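Local structure of peruvianin-I (Thevetia peruviana, 6ORM) at residues S40-A45 with L72-C77; V59-F64 with N152-G157; A93-M98 with F127-G132; M98-E103 with T146-L151; I104-Y109 with K119-G124. The protein is a germin-like protein of the cupin family from latex, with proteolytic activity, probably acting as a cysteine peptidase. All coordinates share one frame; numbering follows the deposited sequence.

In the fold
All five contacts belong to the cupin fold. Contacts 1, 3 and 4 reach one antiparallel sheet: contact 4 pairs its neighbouring strands 95-101 and 145-151, contact 3 adds the strand 126-129, and contact 1 lays a loop over the strand 73-79. Contacts 3 and 4 share Met-98. Contact 5, a hairpin contact whose centre lies about 16 Å from the centre of the chain, is partly buried, as is contact 4, whereas contacts 1, 2 and 3 are buried. Their chemistry differs accordingly: ladders with aliphatic side chains in contacts 3 and 5, a bulge with hydroxyl and carboxylate groups in contact 4, an arginine gripping carbonyls in contact 1, and a single backbone bond between loops in contact 2.

Contact 1: S40-A45 with L72-C77; sequences SGFKQA and LTINRC. With NAG (2-acetamido-2-deoxy-beta-D-glucopyranose), chain D; NAG (2-acetamido-2-deoxy-beta-D-glucopyranose), chain B.
Phe-42 and Arg-76 carry this contact, sliding past each other in opposite directions where the loop 40-45 lies over the strand 73-77. The tight part is apolar at one end. The ring carbon CE1 of Phe-42 comes to 3.5 Å from CB of Arg-76, and CE2 of the same ring reaches CG2 of Ile-74 at 4.0 Å. CG of Arg-76 is anti to the backbone N (chi1 -178°); farther out the chain bends at chi3, and the guanidinium lies by the loop carbonyls. CD1 of Phe-42 sits over one face of the guanidinium, offset toward its rim, with the two planes 32° apart. Two carbonyls then take up the charged group. NH2 of Arg-76 gives a nearly straight bond of 2.8 Å to Gln-44 O, lying in both the guanidinium and the carbonyl planes, while NH1 makes a bent, weak bond to Phe-42 O at 2.7 Å. Thr-57 OG1 also bonds NH2, which helps fix the rotation of the group. An alanine in place of Arg-76 would probably leave the carbonyls of Phe-42 and Gln-44 without these donors and CD1 of Phe-42 without the guanidinium it covers.

The other side, with the exposed Gln-44 and Ala-45, is looser and faces sugar. OE1 of Gln-44 lies 3.5 Å from C8 of the chain D NAG, and O6 of the chain B NAG donates to Ala-45 O at an unusually short 2.5 Å. These sugars belong to glycans attached to the protein itself. The whole is a short 3-10 turn anchored by an arginine to a strand of the cupin sheet.

Contact 2: V59-F64 with N152-G157; sequences VTAGQF and NSQNPG
Ala-61 N donates to Gln-154 O, the one hydrogen bond between these two loops, 3.0 Å long, nearly straight and in the carbonyl plane. Packing surrounds it. CB of Thr-60 lies 3.1 Å from the same oxygen, Gln-154 O, and CG2 of Thr-60 is 4.3 Å from CD of Pro-156. CB of Ala-61 rests against the amide end of Gln-154, 3.6 Å from NE2; that amide is itself held by Asn-68 and Thr-69.

Bonds within each loop set the shape. OG1 of Thr-60 stands between the backbone N and the carbonyl carbon (chi1 75°) and accepts from Gly-62 N at 3.1 Å, an ST turn. It also donates to Gln-63 OE1 at 2.8 Å, an oxygen that Thr-60 N bonds as well. In the partner loop, Ser-153 OG accepts from Asn-155 N in a second ST turn. An alanine at Thr-60 would probably leave Gly-62 N without this acceptor, Gln-63 OE1 with one donor fewer, and Pro-156 without its methyl contact.

The contact thus ties together two cupin-fold loops, each shaped by an ST turn. The first leads from strand 54-57 toward strand 73-79, the second follows strand 145-151, and Thr-60 and Pro-156 both pack on Thr-73 of strand 73-79.

Contact 3: A93-M98 with F127-G132; sequences ASSLVM and FIIPPG
Ser-95 and Ile-129 form a hydrogen-bonded pair in the antiparallel ladder that joins strands 95-101 and 126-129 of the cupin sheet. Ser-95 N reaches Ile-129 O at 3.0 Å, and Ile-129 N returns a 2.7 Å bond to Ser-95 O. Val-97 and Phe-127 repeat this two-bond pattern two residues along, while Leu-96 and Ile-128 make the non-hydrogen-bonded pair between them.

The side chain of Ile-129 shares its face of the sheet with Ser-95 and Val-97. Its CB lies 3.5 Å from Ser-95 O and also meets CB of Ser-95. CG1, anti to the carbonyl carbon (chi1 -69°), passes the same serine oxygen at a longer distance. The tip, CD1, still borders Ser-95 while touching CG2 of Val-97 at 3.6 Å, so that one isoleucine spans two residues of the partner strand. Glu-106 of the strand 104-109 also touches Ile-129 on this side.

On the other face, Leu-96 and Ile-128 touch at an angle, CD1 of Leu-96 lying 4.0 Å from CD1 of Ile-128. Here the second subunit adds cover: its Leu-72 packs on Leu-96 and its Leu-67 on Ile-128. Phe-127 pairs with a strand of that same subunit, and the sheet therefore continues across the interface.

Beyond the regular strands a water lies within hydrogen-bonding distance of Ala-93 O and Pro-130 O. CD of Pro-131 lies 3.3 Å from OG of Ser-94, a hydroxyl whose hydrogen bond goes to Leu-70 O of the second subunit. At the far end CA of Pro-131 makes a CA-H...O contact of 3.3 Å with Ala-93 O.

Contact 4: M98-E103 with T146-L151; sequences MATEGE and TFYASL
Thr-100 lays its methyl against the ring of Tyr-148, CG2 to CD1 at 3.8 Å, the two side chains crossing at about a right angle. Its hydroxyl lies at the edge of that ring, near the ring plane, with OG1 3.6 Å from CE1 of Tyr-148. This position follows from a first torsion that sets OG1 of Thr-100 between the backbone N and the carbonyl carbon (chi1 59°). From there OG1 also gives a weak bond to Thr-146 O.

That carbonyl is the focus of a classic beta bulge. Thr-100 and Glu-101 both face Thr-146, and both amides donate to Thr-146 O, Thr-100 N at 2.9 Å and Glu-101 N at 3.2 Å. The extra residue shifts the register by one. Before it, Met-98 and Tyr-148 form a hydrogen-bonded pair with two bonds; after it, Thr-146 N donates to Glu-101 O.

A side-chain bond accompanies the bulge on the face of the sheet that Glu-101 and Thr-146 share. OG1 of Thr-146 donates to OE1 of Glu-101 at 2.9 Å, coming from above the carboxylate plane, 64° out of it. The extended glutamate chain brings the carboxylate to the hydroxyl, and CB of Glu-101 lies 3.9 Å from CB of Thr-146.

On the opposite face, CB of Phe-147 approaches Met-98 O at 3.2 Å, and the rest of this side chain packs on Val-97 and Cys-77. Strand 145-151 thus lies between strands 73-79 and 95-101 in the antiparallel sheet of the cupin fold, with Met-98 of the second subunit packing on Tyr-148.

Contact 5: I104-Y109 with K119-G124; sequences ILEGFY and KRLTPG
Ile-104 and Leu-121 cross obliquely at the open end of a beta hairpin, strands 104-109 and 116-121, within the cupin fold. CG1 of Ile-104 occupies the place between the backbone N and the carbonyl carbon (chi1 54°), where it meets CB of Leu-121 at 3.6 Å. Farther out, CD1 of Ile-104 touches CD1 of Leu-121 at 3.8 Å. The leucine tip is shared: the same CD1 of Leu-121 also lies 3.8 Å from CB of Glu-106, so Leu-121 rests against two residues of the facing strand.

Glu-106 is bent at chi2, and its carboxylate turns from the hairpin partner to Thr-137, which bonds OE1. Phe-127, on strand 126-129 of the other sheet, packs against both Glu-106 and Leu-121. On this same face Lys-119 forms a salt bridge with Asp-35 of the second subunit.

Leu-105 and Arg-120 lie on the other face, their side chains angled across one another. CD2 of Leu-105 is 3.8 Å from CB of Arg-120, and beyond that point the arginine chain leads off, bent at chi2 and chi3, to a salt bridge with Glu-103. This side is the more exposed of the two.

Between the two faces the backbones pair antiparallel. Ile-104 and Leu-121 exchange two bonds, and so do Glu-106 and Lys-119, with the non-hydrogen-bonded pair of Leu-105 and Arg-120 between them. Leu-121 N to Ile-104 O is the shortest of the four at 2.7 Å, and CA of Arg-120 adds a CA-H...O contact to that same oxygen of Ile-104 at 3.3 Å.

Contact 1: S40-A45 with L72-C77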
# COMPACT_ATOMS: atom_id res chain seq x y z
N SER A 40 7.44 24.22 15.60
CA SER A 40 7.74 24.63 16.97
C SER A 40 6.49 24.79 17.82
O SER A 40 6.54 25.42 18.88
CB SER A 40 8.54 25.93 16.96
OG SER A 40 9.84 25.73 16.42
N GLY A 41 5.36 24.22 17.37
CA GLY A 41 4.11 24.40 18.09
C GLY A 41 4.14 23.91 19.53
O GLY A 41 3.44 24.47 20.38
N PHE A 42 4.93 22.88 19.82
CA PHE A 42 4.95 22.34 21.17
C PHE A 42 5.56 23.29 22.19
O PHE A 42 5.43 23.05 23.39
CB PHE A 42 5.73 21.02 21.22
CG PHE A 42 4.99 19.86 20.63
CD1 PHE A 42 3.61 19.88 20.50
CD2 PHE A 42 5.68 18.73 20.20
CE1 PHE A 42 2.93 18.81 19.96
CE2 PHE A 42 5.01 17.66 19.66
CZ PHE A 42 3.63 17.69 19.54
N LYS A 43 6.21 24.37 21.73
CA LYS A 43 6.72 25.37 22.66
C LYS A 43 5.61 26.17 23.31
O LYS A 43 5.85 26.81 24.34
CB LYS A 43 7.71 26.29 21.95
CG LYS A 43 9.01 25.59 21.63
CD LYS A 43 10.12 26.57 21.43
CE LYS A 43 11.41 25.83 21.19
NZ LYS A 43 11.81 25.90 19.76
N GLN A 44 4.42 26.18 22.72
CA GLN A 44 3.26 26.76 23.38
C GLN A 44 2.66 25.73 24.31
O GLN A 44 2.27 24.63 23.86
CB GLN A 44 2.26 27.25 22.34
CG GLN A 44 2.95 27.89 21.15
CD GLN A 44 1.99 28.29 20.04
OE1 GLN A 44 0.78 28.31 20.23
NE2 GLN A 44 2.54 28.59 18.87
N ALA A 45 2.56 26.07 25.59
CA ALA A 45 1.90 25.22 26.57
C ALA A 45 0.43 25.06 26.22
O ALA A 45 -0.12 25.85 25.44
CB ALA A 45 2.06 25.82 27.97
N LEU A 72 3.38 10.60 8.75
CA LEU A 72 3.60 10.64 10.19
C LEU A 72 2.86 11.80 10.84
O LEU A 72 2.64 12.85 10.22
CB LEU A 72 5.09 10.74 10.52
CG LEU A 72 5.88 9.43 10.44
CD1 LEU A 72 7.37 9.71 10.55
CD2 LEU A 72 5.42 8.47 11.53
N THR A 73 2.50 11.60 12.10
CA THR A 73 1.88 12.61 12.96
C THR A 73 2.39 12.38 14.38
O THR A 73 2.62 11.24 14.78
CB THR A 73 0.34 12.52 12.92
OG1 THR A 73 -0.15 13.16 11.74
CG2 THR A 73 -0.30 13.17 14.15
N ILE A 74 2.58 13.46 15.13
CA ILE A 74 2.79 13.38 16.57
C ILE A 74 1.86 14.36 17.25
O ILE A 74 1.75 15.52 16.84
CB ILE A 74 4.27 13.62 16.96
CG1 ILE A 74 4.48 13.33 18.45
CG2 ILE A 74 4.72 15.03 16.60
CD1 ILE A 74 5.94 13.26 18.85
N ASN A 75 1.16 13.89 18.28
CA ASN A 75 0.27 14.73 19.08
C ASN A 75 0.75 14.72 20.53
O ASN A 75 1.15 13.68 21.05
CB ASN A 75 -1.18 14.22 19.02
CG ASN A 75 -1.77 14.32 17.62
OD1 ASN A 75 -1.46 15.23 16.86
ND2 ASN A 75 -2.64 13.37 17.29
N ARG A 76 0.71 15.89 21.17
CA ARG A 76 1.00 16.00 22.59
C ARG A 76 -0.30 16.05 23.37
O ARG A 76 -1.19 16.85 23.05
CB ARG A 76 1.84 17.24 22.90
CG ARG A 76 2.20 17.36 24.38
CD ARG A 76 2.81 18.71 24.72
NE ARG A 76 1.88 19.81 24.51
CZ ARG A 76 2.24 21.08 24.34
NH1 ARG A 76 3.52 21.43 24.39
NH2 ARG A 76 1.31 22.02 24.15
N CYS A 77 -0.41 15.20 24.38
CA CYS A 77 -1.59 15.15 25.23
C CYS A 77 -1.17 15.47 26.66
O CYS A 77 -0.25 14.86 27.20
CB CYS A 77 -2.26 13.77 25.17
SG CYS A 77 -2.81 13.25 23.52
C1 NAG D . -3.90 26.18 19.89
C2 NAG D . -3.13 26.26 18.58
C3 NAG D . -3.44 27.57 17.85
C4 NAG D . -4.94 27.76 17.70
C5 NAG D . -5.60 27.66 19.07
C6 NAG D . -7.10 27.77 19.02
C7 NAG D . -1.02 25.01 18.64
C8 NAG D . 0.45 25.07 18.94
N2 NAG D . -1.70 26.14 18.82
O3 NAG D . -2.81 27.51 16.57
O4 NAG D . -5.24 29.03 17.14
O5 NAG D . -5.29 26.39 19.65
O6 NAG D . -7.69 26.57 18.52
O7 NAG D . -1.56 23.98 18.25
C1 NAG B . -4.57 22.78 23.76
C2 NAG B . -5.72 23.62 23.24
C3 NAG B . -5.40 24.11 21.84
C4 NAG B . -4.03 24.77 21.78
C5 NAG B . -2.96 23.92 22.48
C6 NAG B . -1.64 24.63 22.62
C7 NAG B . -8.01 23.20 24.03
C8 NAG B . -9.21 22.32 23.92
N2 NAG B . -6.97 22.88 23.26
O3 NAG B . -6.41 25.04 21.43
O4 NAG B . -3.63 24.89 20.42
O5 NAG B . -3.39 23.56 23.80
O6 NAG B . -1.72 25.76 23.47
O7 NAG B . -7.97 24.17 24.79

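Contact 2: V59-F64 with N152-G157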
# COMPACT_ATOMS: atom_id res chain seq x y z
N VAL A 59 -0.19 17.85 15.76
CA VAL A 59 0.74 18.08 14.67
C VAL A 59 0.45 17.09 13.55
O VAL A 59 1.12 16.06 13.42
CB VAL A 59 2.22 17.98 15.11
CG1 VAL A 59 3.12 18.55 14.02
CG2 VAL A 59 2.44 18.72 16.42
N THR A 60 -0.58 17.38 12.77
CA THR A 60 -0.85 16.70 11.51
C THR A 60 -0.40 17.59 10.36
O THR A 60 0.09 18.70 10.56
CB THR A 60 -2.33 16.35 11.40
OG1 THR A 60 -3.08 17.53 11.10
CG2 THR A 60 -2.84 15.74 12.70
N ALA A 61 -0.58 17.10 9.13
CA ALA A 61 -0.28 17.91 7.96
C ALA A 61 -1.08 19.21 7.95
O ALA A 61 -0.66 20.18 7.29
CB ALA A 61 -0.56 17.12 6.68
N GLY A 62 -2.21 19.26 8.65
CA GLY A 62 -2.97 20.50 8.75
C GLY A 62 -2.24 21.59 9.51
O GLY A 62 -2.45 22.78 9.26
N GLN A 63 -1.39 21.20 10.46
CA GLN A 63 -0.60 22.15 11.24
C GLN A 63 0.84 22.27 10.75
O GLN A 63 1.44 23.34 10.88
CB GLN A 63 -0.58 21.75 12.72
CG GLN A 63 -1.93 21.78 13.41
CD GLN A 63 -2.83 20.63 13.00
OE1 GLN A 63 -2.43 19.46 13.04
NE2 GLN A 63 -4.05 20.95 12.59
N PHE A 64 1.39 21.19 10.20
CA PHE A 64 2.80 21.08 9.85
C PHE A 64 2.85 20.67 8.38
O PHE A 64 2.94 19.48 8.06
CB PHE A 64 3.50 20.07 10.77
CG PHE A 64 5.00 20.01 10.62
CD1 PHE A 64 5.69 20.93 9.84
CD2 PHE A 64 5.72 19.03 11.29
CE1 PHE A 64 7.07 20.85 9.72
CE2 PHE A 64 7.09 18.95 11.17
CZ PHE A 64 7.77 19.86 10.39
N ASN A 152 1.15 6.64 12.44
CA ASN A 152 1.63 6.41 11.08
C ASN A 152 0.60 6.87 10.04
O ASN A 152 0.15 6.12 9.18
CB ASN A 152 2.02 4.95 10.89
CG ASN A 152 0.86 4.00 11.12
OD1 ASN A 152 -0.03 4.25 11.94
ND2 ASN A 152 0.85 2.89 10.38
N SER A 153 0.23 8.14 10.16
CA SER A 153 -0.54 8.81 9.12
C SER A 153 -0.33 10.31 9.29
O SER A 153 -0.13 10.80 10.40
CB SER A 153 -2.03 8.47 9.20
OG SER A 153 -2.78 9.21 8.25
N GLN A 154 -0.38 11.03 8.17
CA GLN A 154 -0.35 12.49 8.25
C GLN A 154 -1.64 13.07 8.81
O GLN A 154 -1.66 14.25 9.18
CB GLN A 154 -0.07 13.09 6.87
CG GLN A 154 -1.25 13.03 5.93
CD GLN A 154 -0.95 13.68 4.59
OE1 GLN A 154 -0.02 13.28 3.89
NE2 GLN A 154 -1.74 14.68 4.24
N ASN A 155 -2.71 12.28 8.88
CA ASN A 155 -4.00 12.74 9.37
C ASN A 155 -4.77 11.54 9.90
O ASN A 155 -5.73 11.09 9.27
CB ASN A 155 -4.78 13.45 8.27
CG ASN A 155 -6.04 14.12 8.78
OD1 ASN A 155 -6.12 14.51 9.94
ND2 ASN A 155 -7.03 14.26 7.91
N PRO A 156 -4.38 11.00 11.06
CA PRO A 156 -5.00 9.76 11.55
C PRO A 156 -6.48 9.89 11.83
O PRO A 156 -7.21 8.89 11.76
CB PRO A 156 -4.21 9.45 12.83
CG PRO A 156 -3.00 10.35 12.80
CD PRO A 156 -3.39 11.54 12.01
N GLY A 157 -6.95 11.09 12.16
CA GLY A 157 -8.31 11.27 12.62
C GLY A 157 -8.45 10.92 14.09
O GLY A 157 -7.67 10.15 14.64

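Contact 3: A93-M98 with F127-G132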
# COMPACT_ATOMS: atom_id res chain seq x y z
N ALA A 93 -4.81 5.07 11.82
CA ALA A 93 -3.39 4.90 12.13
C ALA A 93 -3.22 4.15 13.44
O ALA A 93 -4.08 4.20 14.32
CB ALA A 93 -2.67 6.25 12.21
N SER A 94 -2.10 3.44 13.55
CA SER A 94 -1.60 3.00 14.84
C SER A 94 -1.18 4.22 15.66
O SER A 94 -0.89 5.29 15.12
CB SER A 94 -0.40 2.06 14.67
OG SER A 94 -0.70 0.97 13.82
N SER A 95 -1.14 4.04 16.98
CA SER A 95 -0.67 5.08 17.88
C SER A 95 0.35 4.49 18.84
O SER A 95 0.03 3.55 19.57
CB SER A 95 -1.83 5.71 18.66
OG SER A 95 -1.36 6.75 19.50
N LEU A 96 1.56 5.04 18.83
CA LEU A 96 2.62 4.66 19.75
C LEU A 96 2.75 5.77 20.78
O LEU A 96 3.20 6.88 20.47
CB LEU A 96 3.93 4.43 19.00
CG LEU A 96 5.14 3.93 19.79
CD1 LEU A 96 4.79 2.70 20.62
CD2 LEU A 96 6.29 3.62 18.84
N VAL A 97 2.34 5.48 22.01
CA VAL A 97 2.29 6.47 23.08
C VAL A 97 3.60 6.42 23.87
O VAL A 97 4.07 5.34 24.23
CB VAL A 97 1.09 6.20 24.01
CG1 VAL A 97 1.17 7.08 25.25
CG2 VAL A 97 -0.21 6.43 23.28
N MET A 98 4.19 7.59 24.11
CA MET A 98 5.32 7.70 25.03
C MET A 98 4.93 8.63 26.17
O MET A 98 4.65 9.81 25.95
CB MET A 98 6.58 8.23 24.35
CG MET A 98 7.74 8.32 25.35
SD MET A 98 9.37 8.63 24.64
CE MET A 98 9.15 10.29 24.01
N PHE A 127 3.68 2.49 24.80
CA PHE A 127 2.50 1.64 24.71
C PHE A 127 1.94 1.79 23.30
O PHE A 127 1.78 2.91 22.82
CB PHE A 127 1.46 2.04 25.76
CG PHE A 127 0.35 1.04 25.95
CD1 PHE A 127 -0.81 1.13 25.20
CD2 PHE A 127 0.47 0.02 26.87
CE1 PHE A 127 -1.84 0.21 25.37
CE2 PHE A 127 -0.55 -0.91 27.04
CZ PHE A 127 -1.70 -0.81 26.29
N ILE A 128 1.65 0.66 22.65
CA ILE A 128 1.24 0.65 21.25
C ILE A 128 -0.25 0.36 21.17
O ILE A 128 -0.75 -0.57 21.82
CB ILE A 128 2.06 -0.37 20.43
CG1 ILE A 128 1.65 -0.32 18.96
CG2 ILE A 128 1.94 -1.78 21.00
CD1 ILE A 128 2.10 0.94 18.24
N ILE A 129 -0.96 1.18 20.41
CA ILE A 129 -2.39 1.04 20.15
C ILE A 129 -2.57 0.63 18.69
O ILE A 129 -2.20 1.40 17.79
CB ILE A 129 -3.16 2.34 20.45
CG1 ILE A 129 -3.17 2.64 21.95
CG2 ILE A 129 -4.58 2.27 19.90
CD1 ILE A 129 -2.70 4.02 22.27
N PRO A 130 -3.10 -0.55 18.40
CA PRO A 130 -3.34 -0.95 17.01
C PRO A 130 -4.33 -0.01 16.34
O PRO A 130 -5.13 0.65 17.02
CB PRO A 130 -3.91 -2.37 17.13
CG PRO A 130 -3.47 -2.85 18.48
CD PRO A 130 -3.43 -1.63 19.35
N PRO A 131 -4.31 0.08 15.01
CA PRO A 131 -5.11 1.10 14.32
C PRO A 131 -6.61 0.91 14.54
O PRO A 131 -7.14 -0.20 14.42
CB PRO A 131 -4.74 0.91 12.84
CG PRO A 131 -4.22 -0.49 12.76
CD PRO A 131 -3.53 -0.74 14.07
N GLY A 132 -7.29 2.02 14.86
CA GLY A 132 -8.73 2.05 14.92
C GLY A 132 -9.34 1.51 16.20
O GLY A 132 -10.56 1.62 16.37
O HOH W 1 -4.62 3.74 17.06

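Contact 4: M98-E103 with T146-L151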
# COMPACT_ATOMS: atom_id res chain seq x y z
N MET A 98 4.19 7.59 24.11
CA MET A 98 5.32 7.70 25.03
C MET A 98 4.93 8.63 26.17
O MET A 98 4.65 9.81 25.95
CB MET A 98 6.58 8.23 24.35
CG MET A 98 7.74 8.32 25.35
SD MET A 98 9.37 8.63 24.64
CE MET A 98 9.15 10.29 24.01
N ALA A 99 4.94 8.10 27.39
CA ALA A 99 4.73 8.91 28.58
C ALA A 99 6.01 9.65 28.93
O ALA A 99 7.10 9.08 28.89
CB ALA A 99 4.29 8.04 29.76
N THR A 100 5.88 10.94 29.24
CA THR A 100 7.03 11.77 29.59
C THR A 100 6.91 12.48 30.93
O THR A 100 7.95 12.89 31.48
CB THR A 100 7.29 12.82 28.50
OG1 THR A 100 6.13 13.64 28.33
CG2 THR A 100 7.61 12.14 27.17
N GLU A 101 5.71 12.66 31.48
CA GLU A 101 5.54 13.32 32.76
C GLU A 101 4.34 12.72 33.47
O GLU A 101 3.32 12.44 32.83
CB GLU A 101 5.36 14.84 32.58
CG GLU A 101 4.73 15.55 33.76
CD GLU A 101 4.22 16.94 33.39
OE1 GLU A 101 3.05 17.05 32.96
OE2 GLU A 101 5.00 17.91 33.53
N GLY A 102 4.46 12.52 34.78
CA GLY A 102 3.35 11.98 35.54
C GLY A 102 3.18 10.49 35.29
O GLY A 102 4.09 9.79 34.83
N GLU A 103 1.98 10.00 35.59
CA GLU A 103 1.66 8.58 35.48
C GLU A 103 0.24 8.42 34.97
O GLU A 103 -0.67 9.12 35.42
CB GLU A 103 1.81 7.84 36.81
CG GLU A 103 3.22 7.80 37.35
CD GLU A 103 3.32 6.95 38.59
OE1 GLU A 103 2.35 6.23 38.90
OE2 GLU A 103 4.37 7.01 39.26
N THR A 146 1.77 14.06 30.93
CA THR A 146 2.06 14.39 29.54
C THR A 146 2.51 13.13 28.81
O THR A 146 3.34 12.37 29.31
CB THR A 146 3.15 15.46 29.43
OG1 THR A 146 2.73 16.64 30.13
CG2 THR A 146 3.43 15.81 27.97
N PHE A 147 1.94 12.90 27.62
CA PHE A 147 2.41 11.84 26.75
C PHE A 147 2.29 12.28 25.30
O PHE A 147 1.47 13.15 24.96
CB PHE A 147 1.66 10.52 26.98
CG PHE A 147 0.17 10.60 26.78
CD1 PHE A 147 -0.66 11.03 27.81
CD2 PHE A 147 -0.41 10.21 25.58
CE1 PHE A 147 -2.03 11.09 27.63
CE2 PHE A 147 -1.78 10.26 25.40
CZ PHE A 147 -2.59 10.70 26.43
N TYR A 148 3.12 11.69 24.45
CA TYR A 148 3.15 11.97 23.03
C TYR A 148 2.70 10.73 22.27
O TYR A 148 3.17 9.63 22.54
CB TYR A 148 4.55 12.40 22.58
CG TYR A 148 4.98 13.70 23.19
CD1 TYR A 148 5.48 13.76 24.48
CD2 TYR A 148 4.89 14.89 22.47
CE1 TYR A 148 5.87 14.96 25.04
CE2 TYR A 148 5.28 16.09 23.02
CZ TYR A 148 5.77 16.12 24.31
OH TYR A 148 6.16 17.31 24.86
N ALA A 149 1.79 10.92 21.32
CA ALA A 149 1.32 9.85 20.46
C ALA A 149 1.95 10.01 19.08
O ALA A 149 1.74 11.03 18.41
CB ALA A 149 -0.20 9.86 20.36
N SER A 150 2.74 9.02 18.67
CA SER A 150 3.25 8.94 17.30
C SER A 150 2.31 8.06 16.49
O SER A 150 2.01 6.93 16.90
CB SER A 150 4.67 8.39 17.28
OG SER A 150 5.58 9.26 17.93
N LEU A 151 1.84 8.57 15.36
CA LEU A 151 0.88 7.85 14.53
C LEU A 151 1.38 7.78 13.09
O LEU A 151 1.96 8.74 12.57
CB LEU A 151 -0.50 8.52 14.58
CG LEU A 151 -1.10 8.67 15.98
CD1 LEU A 151 -0.97 10.10 16.49
CD2 LEU A 151 -2.55 8.21 16.01

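Contact 5: I104-Y109 with K119-G124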
# COMPACT_ATOMS: atom_id res chain seq x y z
N ILE A 104 0.06 7.48 34.04
CA ILE A 104 -1.22 7.29 33.37
C ILE A 104 -1.58 5.82 33.34
O ILE A 104 -0.71 4.94 33.35
CB ILE A 104 -1.20 7.85 31.93
CG1 ILE A 104 -0.03 7.26 31.14
CG2 ILE A 104 -1.13 9.36 31.94
CD1 ILE A 104 0.08 7.74 29.72
N LEU A 105 -2.88 5.55 33.29
CA LEU A 105 -3.41 4.26 32.87
C LEU A 105 -3.73 4.35 31.39
O LEU A 105 -4.53 5.20 30.98
CB LEU A 105 -4.65 3.87 33.67
CG LEU A 105 -4.46 3.26 35.06
CD1 LEU A 105 -5.80 2.73 35.58
CD2 LEU A 105 -3.41 2.15 35.03
N GLU A 106 -3.11 3.49 30.59
CA GLU A 106 -3.30 3.47 29.14
C GLU A 106 -3.80 2.09 28.74
O GLU A 106 -3.20 1.08 29.12
CB GLU A 106 -1.98 3.80 28.42
CG GLU A 106 -2.08 3.82 26.91
CD GLU A 106 -2.70 5.09 26.38
OE1 GLU A 106 -2.59 6.14 27.05
OE2 GLU A 106 -3.30 5.04 25.29
N GLY A 107 -4.90 2.05 27.99
CA GLY A 107 -5.44 0.77 27.56
C GLY A 107 -6.17 0.86 26.24
O GLY A 107 -6.63 1.93 25.83
N PHE A 108 -6.27 -0.29 25.57
CA PHE A 108 -7.10 -0.43 24.38
C PHE A 108 -7.89 -1.74 24.47
O PHE A 108 -7.51 -2.66 25.19
CB PHE A 108 -6.27 -0.38 23.08
CG PHE A 108 -5.52 -1.65 22.77
CD1 PHE A 108 -6.11 -2.68 22.06
CD2 PHE A 108 -4.20 -1.79 23.17
CE1 PHE A 108 -5.41 -3.84 21.77
CE2 PHE A 108 -3.49 -2.95 22.88
CZ PHE A 108 -4.10 -3.98 22.18
N TYR A 109 -9.00 -1.78 23.73
CA TYR A 109 -9.85 -2.96 23.63
C TYR A 109 -9.68 -3.61 22.26
O TYR A 109 -9.70 -2.91 21.24
CB TYR A 109 -11.32 -2.60 23.85
CG TYR A 109 -11.61 -1.91 25.17
CD1 TYR A 109 -11.40 -0.55 25.32
CD2 TYR A 109 -12.10 -2.62 26.26
CE1 TYR A 109 -11.66 0.09 26.52
CE2 TYR A 109 -12.37 -2.00 27.46
CZ TYR A 109 -12.14 -0.64 27.58
OH TYR A 109 -12.41 -0.01 28.78
N LYS A 119 -2.16 -0.97 31.00
CA LYS A 119 -0.96 -0.91 31.81
C LYS A 119 -0.82 0.48 32.39
O LYS A 119 -1.28 1.47 31.80
CB LYS A 119 0.30 -1.26 31.01
CG LYS A 119 0.41 -2.72 30.58
CD LYS A 119 0.56 -3.65 31.77
CE LYS A 119 1.88 -3.45 32.49
NZ LYS A 119 2.05 -4.40 33.63
N ARG A 120 -0.19 0.56 33.56
CA ARG A 120 0.22 1.84 34.12
C ARG A 120 1.54 2.26 33.49
O ARG A 120 2.48 1.46 33.41
CB ARG A 120 0.35 1.73 35.64
CG ARG A 120 0.63 3.05 36.35
CD ARG A 120 2.12 3.26 36.57
NE ARG A 120 2.72 2.17 37.35
CZ ARG A 120 3.04 2.26 38.64
NH1 ARG A 120 2.83 3.39 39.30
NH2 ARG A 120 3.58 1.22 39.26
N LEU A 121 1.61 3.51 33.03
CA LEU A 121 2.79 4.06 32.39
C LEU A 121 3.40 5.17 33.25
O LEU A 121 2.67 5.98 33.83
CB LEU A 121 2.47 4.62 31.00
CG LEU A 121 1.69 3.78 29.98
CD1 LEU A 121 1.71 4.47 28.62
CD2 LEU A 121 2.23 2.37 29.88
N THR A 122 4.73 5.17 33.34
CA THR A 122 5.49 6.25 33.96
C THR A 122 6.44 6.82 32.90
O THR A 122 6.59 6.20 31.84
CB THR A 122 6.23 5.74 35.20
OG1 THR A 122 7.30 4.87 34.80
CG2 THR A 122 5.28 4.99 36.12
N PRO A 123 7.08 7.97 33.13
CA PRO A 123 7.89 8.59 32.06
C PRO A 123 8.92 7.63 31.47
O PRO A 123 9.64 6.94 32.20
CB PRO A 123 8.56 9.77 32.77
CG PRO A 123 7.61 10.13 33.85
CD PRO A 123 7.05 8.83 34.33
N GLY A 124 8.98 7.59 30.14
CA GLY A 124 9.85 6.69 29.41
C GLY A 124 9.13 5.50 28.80
O GLY A 124 9.62 4.93 27.82